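Local coordinates for protein class I SAM-dependent methyltransferase (Silicibacter pomeroyi DSS-3, PDB 3CVO) that probably transfers a methyl group from S-adenosylmethionine to an acceptor that remains unknown, at residues L35-G40 / T55-D60; C136-A141 / E165-A170; A27-E32 / A47-K52; T15-E20 / I174-A179. One frame throughout, in Å; residues are numbered along the deposited sequence. Where two conformers were deposited one is given.

Contact 1 lies within the Rossmann-like sheet, near the centre of the chain, joining strands 33-37 and 53-58, and the other three surround it with centres about 16 to 18 Å away. Contacts 1 and 3 interleave along the chain and are joined by a probable hydrogen bond from Tyr28 to Glu36. Contact 2 follows both, and there Cys136 packs on Tyr37. Contact 4 spans all of these, bringing the start of helix 18-30 to the hairpin of strands 172-174 and 177-182; contact 3 uses the other end of the same helix. Contact 4 thus ties the N-terminal helix to the last strands of the sheet, whose order 3-2-1-4-5-7-6 is that expected of a class I methyltransferase.

Contact 1: L35-G40 / T55-D60; sequences LEYGSG and TSVESD. With EDO (1,2-ethanediol), chain P; EDO (1,2-ethanediol), chain O.
The Tyr37 ring meets Val57 obliquely, its CD1 4.0 Å from Val57 CB, while its OH is bonded to Pro111; the Glu58 carboxylate is approached both along a C-O axis and from above its plane. Both groups belong to a parallel pair of a Rossmann beta-alpha-beta unit, strands 33-37 and 53-58. Nearly straight backbone bonds zip the pair together: Glu36 N to Thr55 O (2.7 Å), Val57 N to Glu36 O, and Gly38 N to Val57 O. Beyond the first strand, the glycine-containing turn is tied to Glu58. OE1 accepts Ser39 N along its axis and Ser39 OG (2.8 Å) from 28° out of plane, while the anti lone pair of OE2 takes Asp60 N at 3.0 Å. An alanine at Glu58 would probably loosen both loops, since one carboxylate serves all three donors. In class I methyltransferases, an acidic residue at the end of the second strand commonly binds the cofactor ribose, and Glu58 is consistent with that role. On the sheet face of Glu36 and Ser56, Glu36 OE2 bonds Tyr28, and the anti lone pair of Glu36 OE1 receives Ser56 OG at 2.7 Å.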
loop_
_atom_site.group_PDB
_atom_site.type_symbol
_atom_site.label_atom_id
_atom_site.label_comp_id
_atom_site.label_asym_id
_atom_site.label_seq_id
_atom_site.Cartn_x
_atom_site.Cartn_y
_atom_site.Cartn_z
ATOM N N LEU A 35 -16.369 7.547 -13.842
ATOM C CA LEU A 35 -16.161 6.693 -12.684
ATOM C C LEU A 35 -16.498 7.498 -11.452
ATOM O O LEU A 35 -16.002 8.605 -11.286
ATOM C CB LEU A 35 -14.680 6.204 -12.624
ATOM C CG LEU A 35 -14.195 5.662 -11.265
ATOM C CD1 LEU A 35 -15.073 4.430 -10.901
ATOM C CD2 LEU A 35 -12.685 5.330 -11.241
ATOM N N GLU A 36 -17.362 6.941 -10.610
ATOM C CA GLU A 36 -17.712 7.560 -9.356
ATOM C C GLU A 36 -17.337 6.707 -8.187
ATOM O O GLU A 36 -17.443 5.470 -8.189
ATOM C CB GLU A 36 -19.227 7.845 -9.274
ATOM C CG GLU A 36 -19.870 8.558 -10.395
ATOM C CD GLU A 36 -21.335 8.822 -10.100
ATOM O OE1 GLU A 36 -22.037 7.846 -9.710
ATOM O OE2 GLU A 36 -21.785 10.004 -10.225
ATOM N N TYR A 37 -16.854 7.384 -7.165
ATOM C CA TYR A 37 -16.774 6.747 -5.854
ATOM C C TYR A 37 -17.858 7.367 -4.986
ATOM O O TYR A 37 -17.836 8.562 -4.739
ATOM C CB TYR A 37 -15.416 7.004 -5.250
ATOM C CG TYR A 37 -14.228 6.369 -5.937
ATOM C CD1 TYR A 37 -13.847 5.084 -5.650
ATOM C CD2 TYR A 37 -13.459 7.095 -6.846
ATOM C CE1 TYR A 37 -12.702 4.509 -6.232
ATOM C CE2 TYR A 37 -12.317 6.553 -7.430
ATOM C CZ TYR A 37 -11.943 5.248 -7.115
ATOM O OH TYR A 37 -10.795 4.663 -7.597
ATOM N N GLY A 38 -18.815 6.558 -4.562
ATOM C CA GLY A 38 -20.046 7.066 -3.983
ATOM C C GLY A 38 -21.116 7.050 -5.042
ATOM O O GLY A 38 -20.854 7.358 -6.194
ATOM N N SER A 39 -22.295 6.577 -4.689
ATOM C CA SER A 39 -23.408 6.558 -5.643
ATOM C C SER A 39 -24.552 7.366 -5.077
ATOM O O SER A 39 -24.693 7.482 -3.882
ATOM C CB SER A 39 -23.838 5.127 -5.993
ATOM O OG SER A 39 -24.541 4.527 -4.929
ATOM N N GLY A 40 -25.354 7.933 -5.961
ATOM C CA GLY A 40 -26.517 8.723 -5.571
ATOM C C GLY A 40 -26.985 9.691 -6.633
ATOM O O GLY A 40 -27.121 9.367 -7.817
ATOM N N THR A 55 -19.684 3.867 -13.940
ATOM C CA THR A 55 -19.369 2.910 -12.901
ATOM C C THR A 55 -19.309 3.663 -11.599
ATOM O O THR A 55 -18.687 4.718 -11.503
ATOM C CB THR A 55 -18.010 2.142 -13.134
ATOM O OG1 THR A 55 -17.984 1.610 -14.457
ATOM C CG2 THR A 55 -17.854 0.993 -12.129
ATOM N N SER A 56 -20.032 3.144 -10.624
ATOM C CA SER A 56 -20.128 3.782 -9.313
ATOM C C SER A 56 -19.819 2.764 -8.225
ATOM O O SER A 56 -20.494 1.766 -8.062
ATOM C CB SER A 56 -21.532 4.366 -9.093
ATOM O OG SER A 56 -21.915 5.192 -10.202
ATOM N N VAL A 57 -18.753 3.050 -7.500
ATOM C CA VAL A 57 -18.263 2.209 -6.419
ATOM C C VAL A 57 -19.005 2.596 -5.158
ATOM O O VAL A 57 -19.101 3.754 -4.768
ATOM C CB VAL A 57 -16.687 2.390 -6.229
ATOM C CG1 VAL A 57 -16.166 1.649 -4.936
ATOM C CG2 VAL A 57 -15.941 1.988 -7.511
ATOM N N GLU A 58 -19.550 1.603 -4.490
ATOM C CA GLU A 58 -20.419 1.880 -3.348
ATOM C C GLU A 58 -20.191 0.883 -2.197
ATOM O O GLU A 58 -20.241 -0.311 -2.412
ATOM C CB GLU A 58 -21.886 1.784 -3.824
ATOM C CG GLU A 58 -22.959 2.006 -2.747
ATOM C CD GLU A 58 -22.777 3.338 -2.006
ATOM O OE1 GLU A 58 -22.789 4.374 -2.691
ATOM O OE2 GLU A 58 -22.558 3.307 -0.772
ATOM N N SER A 59 -19.999 1.412 -0.986
ATOM C CA SER A 59 -19.709 0.584 0.196
ATOM C C SER A 59 -20.974 0.100 0.945
ATOM O O SER A 59 -20.924 -0.908 1.651
ATOM C CB SER A 59 -18.793 1.351 1.189
ATOM O OG SER A 59 -19.354 2.598 1.549
ATOM N N ASP A 60 -22.093 0.801 0.773
ATOM C CA ASP A 60 -23.354 0.516 1.498
ATOM C C ASP A 60 -24.174 -0.424 0.619
ATOM O O ASP A 60 -24.743 -0.020 -0.377
ATOM C CB ASP A 60 -24.090 1.828 1.799
ATOM C CG ASP A 60 -25.385 1.651 2.591
ATOM O OD1 ASP A 60 -26.048 0.606 2.529
ATOM O OD2 ASP A 60 -25.758 2.616 3.280
HETATM C C1 EDO P . -29.947 3.844 4.028
HETATM O O1 EDO P . -30.238 4.673 2.901
HETATM C C2 EDO P . -28.499 3.388 3.945
HETATM O O2 EDO P . -28.455 1.959 3.843
HETATM C C1 EDO O . -16.778 -2.112 -16.300
HETATM O O1 EDO O . -16.461 -0.828 -16.885
HETATM C C2 EDO O . -17.455 -1.937 -14.934
HETATM O O2 EDO O . -18.490 -0.939 -15.024
#

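Contact 2: C136-A141 / E165-A170; sequences CALATA and EEFLGA
Leu168, Phe167 and Leu138 carry this wholly apolar contact between helix 133-143 and the short helix 165-168. Leu168 loses the most surface. Its two methyls straddle one turn of the longer helix: CD2 rests on Ala137 CB at 3.8 Å, and CD1 reaches Ala141 CB at 3.7 Å, one turn further on. CD1 also lies 3.6 Å from Ala137 O, so the branch sits against the helix backbone as well as the two small side chains. Alanines at both positions let the leucine come this close. A glycine in place of Leu168 would probably strip this helix surface of its main apolar cover and weaken the packing against the sheet, because the same side chain also touches Leu150, Phe180 and Val182.

Leu138 and Phe167 cross obliquely at the flank of this leucine. Each has its CG anti to the carbonyl carbon (chi1 -62° and -63°), and Leu138 CD2 comes to 3.7 Å from Phe167 CD2, while also lying 4.1 Å from Leu168 CD1. The aliphatic CG of Glu166 lies over the centre of one face of the Phe167 ring, 4.0 Å above the plane, and Phe142 packs edge-to-face with the same ring. After Leu168 the short helix ends at Gly169, whose positive phi turns the chain away toward strand 172-174.

Helix 133-143 makes the crossover between parallel strands 125-128 and 148-152, and its packing with helix 165-168 over the sheet belongs to the layered alpha/beta construction of the Rossmann-like fold.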
loop_
_atom_site.group_PDB
_atom_site.type_symbol
_atom_site.label_atom_id
_atom_site.label_comp_id
_atom_site.label_asym_id
_atom_site.label_seq_id
_atom_site.Cartn_x
_atom_site.Cartn_y
_atom_site.Cartn_z
ATOM N N CYS A 136 -8.825 7.423 -2.897
ATOM C CA CYS A 136 -9.445 7.301 -4.218
ATOM C C CYS A 136 -8.795 8.312 -5.171
ATOM O O CYS A 136 -8.553 8.039 -6.361
ATOM C CB CYS A 136 -10.920 7.573 -4.167
ATOM S SG CYS A 136 -11.900 6.355 -3.236
ATOM N N ALA A 137 -8.489 9.475 -4.636
ATOM C CA ALA A 137 -7.874 10.511 -5.452
ATOM C C ALA A 137 -6.479 10.088 -5.924
ATOM O O ALA A 137 -6.097 10.227 -7.116
ATOM C CB ALA A 137 -7.829 11.879 -4.705
ATOM N N LEU A 138 -5.718 9.564 -4.975
ATOM C CA LEU A 138 -4.362 9.021 -5.258
ATOM C C LEU A 138 -4.387 7.797 -6.151
ATOM O O LEU A 138 -3.575 7.693 -7.041
ATOM C CB LEU A 138 -3.552 8.750 -3.972
ATOM C CG LEU A 138 -3.270 9.995 -3.114
ATOM C CD1 LEU A 138 -2.359 9.530 -1.926
ATOM C CD2 LEU A 138 -2.704 11.151 -3.881
ATOM N N ALA A 139 -5.330 6.904 -5.918
ATOM C CA ALA A 139 -5.519 5.726 -6.748
ATOM C C ALA A 139 -5.692 6.130 -8.213
ATOM O O ALA A 139 -5.059 5.577 -9.078
ATOM C CB ALA A 139 -6.694 4.900 -6.260
ATOM N N THR A 140 -6.443 7.210 -8.432
ATOM C CA THR A 140 -6.704 7.686 -9.776
ATOM C C THR A 140 -5.398 8.188 -10.351
ATOM O O THR A 140 -5.004 7.800 -11.444
ATOM C CB THR A 140 -7.771 8.805 -9.772
ATOM O OG1 THR A 140 -8.987 8.260 -9.258
ATOM C CG2 THR A 140 -7.992 9.399 -11.171
ATOM N N ALA A 141 -4.697 9.017 -9.579
ATOM C CA ALA A 141 -3.465 9.679 -10.074
ATOM C C ALA A 141 -2.459 8.633 -10.479
ATOM O O ALA A 141 -1.775 8.747 -11.486
ATOM C CB ALA A 141 -2.836 10.612 -9.013
ATOM N N GLU A 165 -2.784 17.438 -3.290
ATOM C CA GLU A 165 -2.310 18.390 -4.301
ATOM C C GLU A 165 -0.895 18.022 -4.764
ATOM O O GLU A 165 -0.472 18.331 -5.891
ATOM C CB GLU A 165 -2.409 19.828 -3.781
ATOM C CG GLU A 165 -3.819 20.183 -3.514
ATOM C CD GLU A 165 -4.033 21.603 -3.022
ATOM O OE1 GLU A 165 -3.136 22.435 -3.173
ATOM O OE2 GLU A 165 -5.124 21.872 -2.490
ATOM N N GLU A 166 -0.196 17.294 -3.911
ATOM C CA GLU A 166 1.175 16.881 -4.260
ATOM C C GLU A 166 1.162 16.113 -5.572
ATOM O O GLU A 166 2.077 16.228 -6.422
ATOM C CB GLU A 166 1.811 16.000 -3.195
ATOM C CG GLU A 166 3.200 15.566 -3.635
ATOM C CD GLU A 166 3.971 14.698 -2.663
ATOM O OE1 GLU A 166 3.428 14.350 -1.589
ATOM O OE2 GLU A 166 5.144 14.364 -3.016
ATOM N N PHE A 167 0.113 15.320 -5.747
ATOM C CA PHE A 167 0.000 14.452 -6.929
ATOM C C PHE A 167 -1.041 14.869 -7.966
ATOM O O PHE A 167 -0.913 14.531 -9.146
ATOM C CB PHE A 167 -0.223 13.018 -6.497
ATOM C CG PHE A 167 0.927 12.464 -5.706
ATOM C CD1 PHE A 167 2.145 12.201 -6.325
ATOM C CD2 PHE A 167 0.801 12.231 -4.361
ATOM C CE1 PHE A 167 3.232 11.726 -5.612
ATOM C CE2 PHE A 167 1.853 11.718 -3.634
ATOM C CZ PHE A 167 3.083 11.451 -4.258
ATOM N N LEU A 168 -2.072 15.586 -7.533
ATOM C CA LEU A 168 -3.182 15.971 -8.407
ATOM C C LEU A 168 -3.009 17.388 -8.944
ATOM O O LEU A 168 -3.673 17.823 -9.898
ATOM C CB LEU A 168 -4.549 15.804 -7.676
ATOM C CG LEU A 168 -5.069 14.370 -7.798
ATOM C CD1 LEU A 168 -4.249 13.362 -6.956
ATOM C CD2 LEU A 168 -6.565 14.336 -7.365
ATOM N N GLY A 169 -2.088 18.080 -8.299
ATOM C CA GLY A 169 -1.849 19.485 -8.522
ATOM C C GLY A 169 -2.850 20.422 -7.853
ATOM O O GLY A 169 -3.629 20.012 -7.033
ATOM N N ALA A 170 -2.818 21.683 -8.258
ATOM C CA ALA A 170 -3.682 22.735 -7.672
ATOM C C ALA A 170 -5.107 22.588 -8.184
ATOM O O ALA A 170 -5.321 22.456 -9.386
ATOM C CB ALA A 170 -3.139 24.150 -7.991
#

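Contact 3: A27-E32 / A47-K52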
loop_
_atom_site.group_PDB
_atom_site.type_symbol
_atom_site.label_atom_id
_atom_site.label_comp_id
_atom_site.label_asym_id
_atom_site.label_seq_id
_atom_site.Cartn_x
_atom_site.Cartn_y
_atom_site.Cartn_z
ATOM N N ALA A 27 -19.090 18.504 -16.503
ATOM C CA ALA A 27 -17.999 17.531 -16.583
ATOM C C ALA A 27 -18.537 16.256 -17.187
ATOM O O ALA A 27 -17.911 15.628 -18.038
ATOM C CB ALA A 27 -17.400 17.242 -15.181
ATOM N N TYR A 28 -19.716 15.878 -16.717
ATOM C CA TYR A 28 -20.368 14.628 -17.125
ATOM C C TYR A 28 -20.833 14.701 -18.584
ATOM O O TYR A 28 -20.832 13.706 -19.315
ATOM C CB TYR A 28 -21.564 14.301 -16.208
ATOM C CG TYR A 28 -21.176 13.642 -14.891
ATOM C CD1 TYR A 28 -19.872 13.690 -14.409
ATOM C CD2 TYR A 28 -22.106 12.934 -14.152
ATOM C CE1 TYR A 28 -19.522 13.049 -13.227
ATOM C CE2 TYR A 28 -21.767 12.294 -12.968
ATOM C CZ TYR A 28 -20.478 12.355 -12.495
ATOM O OH TYR A 28 -20.110 11.704 -11.278
ATOM N N GLU A 29 -21.212 15.906 -18.995
ATOM C CA GLU A 29 -21.681 16.140 -20.367
ATOM C C GLU A 29 -20.519 15.935 -21.300
ATOM O O GLU A 29 -20.656 15.329 -22.355
ATOM C CB GLU A 29 -22.313 17.527 -20.538
ATOM C CG GLU A 29 -23.691 17.539 -19.918
ATOM C CD GLU A 29 -24.440 18.864 -20.008
ATOM O OE1 GLU A 29 -23.817 19.921 -20.274
ATOM O OE2 GLU A 29 -25.671 18.836 -19.775
ATOM N N GLU A 30 -19.360 16.391 -20.854
ATOM C CA GLU A 30 -18.133 16.380 -21.657
ATOM C C GLU A 30 -17.476 14.990 -21.700
ATOM O O GLU A 30 -16.801 14.659 -22.645
ATOM C CB GLU A 30 -17.104 17.421 -21.161
ATOM C CG GLU A 30 -17.376 18.863 -21.578
ATOM N N ALA A 31 -17.649 14.207 -20.650
ATOM C CA ALA A 31 -17.075 12.845 -20.535
ATOM C C ALA A 31 -17.863 11.800 -21.306
ATOM O O ALA A 31 -19.073 11.917 -21.476
ATOM C CB ALA A 31 -17.071 12.421 -19.047
ATOM N N GLU A 32 -17.174 10.753 -21.752
ATOM C CA GLU A 32 -17.867 9.551 -22.235
ATOM C C GLU A 32 -17.911 8.495 -21.147
ATOM O O GLU A 32 -18.929 7.830 -20.934
ATOM C CB GLU A 32 -17.201 8.920 -23.442
ATOM C CG GLU A 32 -17.832 7.568 -23.765
ATOM C CD GLU A 32 -17.094 6.754 -24.819
ATOM O OE1 GLU A 32 -15.836 6.784 -24.853
ATOM O OE2 GLU A 32 -17.796 6.068 -25.606
ATOM N N ALA A 47 -26.785 9.042 -15.604
ATOM C CA ALA A 47 -27.720 8.098 -16.204
ATOM C C ALA A 47 -28.635 8.753 -17.225
ATOM O O ALA A 47 -29.088 8.115 -18.165
ATOM C CB ALA A 47 -28.569 7.419 -15.114
ATOM N N GLU A 48 -28.912 10.030 -17.009
ATOM C CA GLU A 48 -29.910 10.751 -17.780
ATOM C C GLU A 48 -29.313 11.377 -19.014
ATOM O O GLU A 48 -30.010 11.931 -19.831
ATOM C CB GLU A 48 -30.583 11.812 -16.919
ATOM C CG GLU A 48 -31.442 11.182 -15.839
ATOM C CD GLU A 48 -32.280 12.186 -15.064
ATOM O OE1 GLU A 48 -31.887 13.382 -14.973
ATOM O OE2 GLU A 48 -33.330 11.746 -14.540
ATOM N N LEU A 49 -27.998 11.252 -19.136
ATOM C CA LEU A 49 -27.271 11.703 -20.308
ATOM C C LEU A 49 -27.028 10.534 -21.270
ATOM O O LEU A 49 -26.709 9.404 -20.856
ATOM C CB LEU A 49 -25.949 12.363 -19.921
ATOM C CG LEU A 49 -26.017 13.631 -19.055
ATOM C CD1 LEU A 49 -24.623 14.008 -18.506
ATOM C CD2 LEU A 49 -26.619 14.767 -19.821
ATOM N N PRO A 50 -27.202 10.783 -22.574
ATOM C CA PRO A 50 -26.980 9.676 -23.498
ATOM C C PRO A 50 -25.525 9.399 -23.775
ATOM O O PRO A 50 -24.677 10.261 -23.646
ATOM C CB PRO A 50 -27.689 10.123 -24.765
ATOM C CG PRO A 50 -27.659 11.632 -24.695
ATOM C CD PRO A 50 -27.800 11.955 -23.232
ATOM N N GLY A 51 -25.269 8.158 -24.128
ATOM C CA GLY A 51 -23.970 7.728 -24.629
ATOM C C GLY A 51 -22.862 7.678 -23.592
ATOM O O GLY A 51 -21.698 7.796 -23.925
ATOM N N LYS A 52 -23.221 7.467 -22.336
ATOM C CA LYS A 52 -22.226 7.361 -21.245
ATOM C C LYS A 52 -21.984 5.947 -20.732
ATOM O O LYS A 52 -22.855 5.091 -20.755
ATOM C CB LYS A 52 -22.644 8.185 -20.040
ATOM C CG LYS A 52 -23.079 9.606 -20.300
ATOM C CD LYS A 52 -22.031 10.465 -20.974
ATOM C CE LYS A 52 -22.529 11.878 -21.089
ATOM N NZ LYS A 52 -21.697 12.712 -21.993
#
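Helix 18-30 ends where Ala31 leaves helical geometry, and the chain then runs beside the loop before strand 53-58, with Glu32 and Lys52 only 5.0 Å apart between their CA atoms. Across this gap Lys52 CA sets a CH...O contact on Glu32 O. The Lys52 side chain bends at chi2 (-59°), then runs straight, carrying its ammonium group to the carbonyl-rich helix end. There NZ is gripped by three backbone oxygens. Ala31 O receives it at 2.8 Å, nearly along the C=O axis. Glu29 O is also 2.8 Å from NZ but is met from well above the carbonyl plane, 50° out of it, and the bond from NZ to Tyr28 O is weak at 3.0 Å. The positive charge would probably be stabilised by the helix dipole, whose negative pole lies here. The carbon chain takes part too, with Lys52 CE 3.1 Å from Tyr28 O.

Leu49 supplies the apolar half. Its side chain points at the helix and crosses that of Glu29 at about a right angle: Leu49 CD1 packs 3.8 Å from Tyr28 CB, while CD2 lies 4.0 Å from the aliphatic CG of Glu29. The Tyr28 ring leads away from the loop, and its hydroxyl bonds Glu36 in the neighbouring strand. Thr80 OG1 holds the loop from beyond, bonded to both Leu49 O and Lys52 N.

A lysine ammonium gathering the carbonyl oxygens at the C-terminal end of a helix anchors the loop of the first beta-alpha-beta unit, between helix 41-47 and strand 53-58, against the helix leading into the Rossmann-like sheet.

Contact 4: T15-E20 / I174-A179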
loop_
_atom_site.group_PDB
_atom_site.type_symbol
_atom_site.label_atom_id
_atom_site.label_comp_id
_atom_site.label_asym_id
_atom_site.label_seq_id
_atom_site.Cartn_x
_atom_site.Cartn_y
_atom_site.Cartn_z
ATOM N N THR A 15 -26.990 16.393 -3.720
ATOM C CA THR A 15 -26.901 17.310 -2.565
ATOM C C THR A 15 -25.795 18.365 -2.682
ATOM O O THR A 15 -25.199 18.786 -1.691
ATOM C CB THR A 15 -26.730 16.532 -1.265
ATOM O OG1 THR A 15 -26.073 15.294 -1.530
ATOM C CG2 THR A 15 -28.101 16.222 -0.675
HETATM N N MSE A 16 -25.525 18.776 -3.909
HETATM C CA MSE A 16 -24.511 19.781 -4.170
HETATM C C MSE A 16 -25.220 21.100 -4.359
HETATM O O MSE A 16 -26.273 21.154 -4.965
HETATM C CB MSE A 16 -23.741 19.469 -5.454
HETATM C CG MSE A 16 -23.045 18.149 -5.480
HETATM SE SE MSE A 16 -21.784 18.127 -6.973
HETATM C CE MSE A 16 -20.602 16.679 -6.429
ATOM N N PRO A 17 -24.641 22.184 -3.845
ATOM C CA PRO A 17 -25.243 23.453 -4.167
ATOM C C PRO A 17 -25.171 23.708 -5.674
ATOM O O PRO A 17 -24.539 22.948 -6.412
ATOM C CB PRO A 17 -24.375 24.462 -3.402
ATOM C CG PRO A 17 -23.704 23.673 -2.349
ATOM C CD PRO A 17 -23.490 22.327 -2.945
ATOM N N PRO A 18 -25.794 24.787 -6.133
ATOM C CA PRO A 18 -25.932 25.077 -7.557
ATOM C C PRO A 18 -24.660 25.126 -8.398
ATOM O O PRO A 18 -24.602 24.534 -9.477
ATOM C CB PRO A 18 -26.575 26.461 -7.531
ATOM C CG PRO A 18 -27.475 26.395 -6.339
ATOM C CD PRO A 18 -26.692 25.643 -5.317
ATOM N N ALA A 19 -23.700 25.916 -7.946
ATOM C CA ALA A 19 -22.445 26.130 -8.691
ATOM C C ALA A 19 -21.747 24.789 -8.893
ATOM O O ALA A 19 -21.270 24.421 -9.981
ATOM C CB ALA A 19 -21.521 27.065 -7.906
ATOM N N GLU A 20 -21.685 24.076 -7.780
ATOM C CA GLU A 20 -21.030 22.781 -7.710
ATOM C C GLU A 20 -21.752 21.795 -8.635
ATOM O O GLU A 20 -21.118 21.049 -9.361
ATOM C CB GLU A 20 -21.047 22.224 -6.283
ATOM C CG GLU A 20 -20.023 22.800 -5.343
ATOM C CD GLU A 20 -20.554 23.955 -4.562
ATOM O OE1 GLU A 20 -21.425 24.651 -5.111
ATOM O OE2 GLU A 20 -20.109 24.158 -3.408
ATOM N N ILE A 174 -14.659 25.284 -7.109
ATOM C CA ILE A 174 -16.046 25.670 -7.406
ATOM C C ILE A 174 -16.841 25.428 -6.137
ATOM O O ILE A 174 -17.303 24.322 -5.856
ATOM C CB ILE A 174 -16.675 24.873 -8.606
ATOM C CG1 ILE A 174 -15.724 24.836 -9.813
ATOM C CG2 ILE A 174 -18.013 25.475 -9.025
ATOM C CD1 ILE A 174 -15.044 23.512 -9.984
ATOM N N GLY A 175 -16.991 26.494 -5.366
ATOM C CA GLY A 175 -17.446 26.362 -4.003
ATOM C C GLY A 175 -16.603 25.370 -3.254
ATOM O O GLY A 175 -15.383 25.502 -3.139
ATOM N N ARG A 176 -17.277 24.358 -2.741
ATOM C CA ARG A 176 -16.648 23.358 -1.883
ATOM C C ARG A 176 -16.094 22.219 -2.725
ATOM O O ARG A 176 -15.481 21.294 -2.226
ATOM C CB ARG A 176 -17.683 22.757 -0.944
ATOM C CG ARG A 176 -18.710 21.944 -1.725
ATOM C CD ARG A 176 -19.799 21.383 -0.846
ATOM N NE ARG A 176 -20.376 20.208 -1.476
ATOM C CZ ARG A 176 -21.534 19.680 -1.127
ATOM N NH1 ARG A 176 -22.242 20.238 -0.160
ATOM N NH2 ARG A 176 -21.990 18.611 -1.750
ATOM N N LEU A 177 -16.381 22.294 -4.010
ATOM C CA LEU A 177 -15.979 21.240 -4.961
ATOM C C LEU A 177 -14.641 21.603 -5.613
ATOM O O LEU A 177 -14.450 22.707 -6.119
ATOM C CB LEU A 177 -17.042 21.074 -6.050
ATOM C CG LEU A 177 -16.767 20.007 -7.108
ATOM C CD1 LEU A 177 -16.939 18.642 -6.450
ATOM C CD2 LEU A 177 -17.717 20.159 -8.312
ATOM N N ALA A 178 -13.722 20.659 -5.579
ATOM C CA ALA A 178 -12.407 20.802 -6.216
ATOM C C ALA A 178 -12.379 20.054 -7.533
ATOM O O ALA A 178 -12.690 18.870 -7.618
ATOM C CB ALA A 178 -11.281 20.284 -5.285
ATOM N N ALA A 179 -12.018 20.781 -8.571
ATOM C CA ALA A 179 -11.785 20.232 -9.894
ATOM C C ALA A 179 -10.288 20.221 -10.198
ATOM O O ALA A 179 -9.602 21.256 -10.184
ATOM C CB ALA A 179 -12.535 21.051 -10.951
#
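Two hydrogen bonds join the start of helix 18-30 to the turn 174-177, and both are given by Arg176. Its backbone N gives an almost perfectly straight bond (178°) to Glu20 OE2 at 2.9 Å, although the oxygen is met 40° out of the carboxylate plane. At the far end of its extended side chain, Arg176 NH2 reaches Thr15 O at 3.2 Å with a more bent geometry.

No salt bridge forms between Glu20 and Arg176: Glu20 OE2 lies 4.4 Å from Arg176 NE and well out of the guanidinium plane, the two flat groups being turned 74° apart. The salt bridge of NE goes instead to Asp153. Pro17 covers one face of the guanidinium, its CD 3.7 Å above the plane and over the centre.

The apolar contacts lie alongside. Glu20, bent at chi2, slides past Leu177 with CG 3.5 Å from Leu177 CB. Ile174 CG2 meets Ala19 CB at 4.0 Å, and the selenomethionine Met16 brings CE to Leu177 CD1 at 4.2 Å. A side chain at Gly175 would collide with Glu20 OE2, so the close approach of the carboxylate depends on the glycine.

The type II' turn Ile174-Leu177 closes the hairpin in which strand 177-182 is inserted antiparallel between 148-152 and the edge strand 172-174, the strand order 5-7-6 that marks the class I methyltransferase fold.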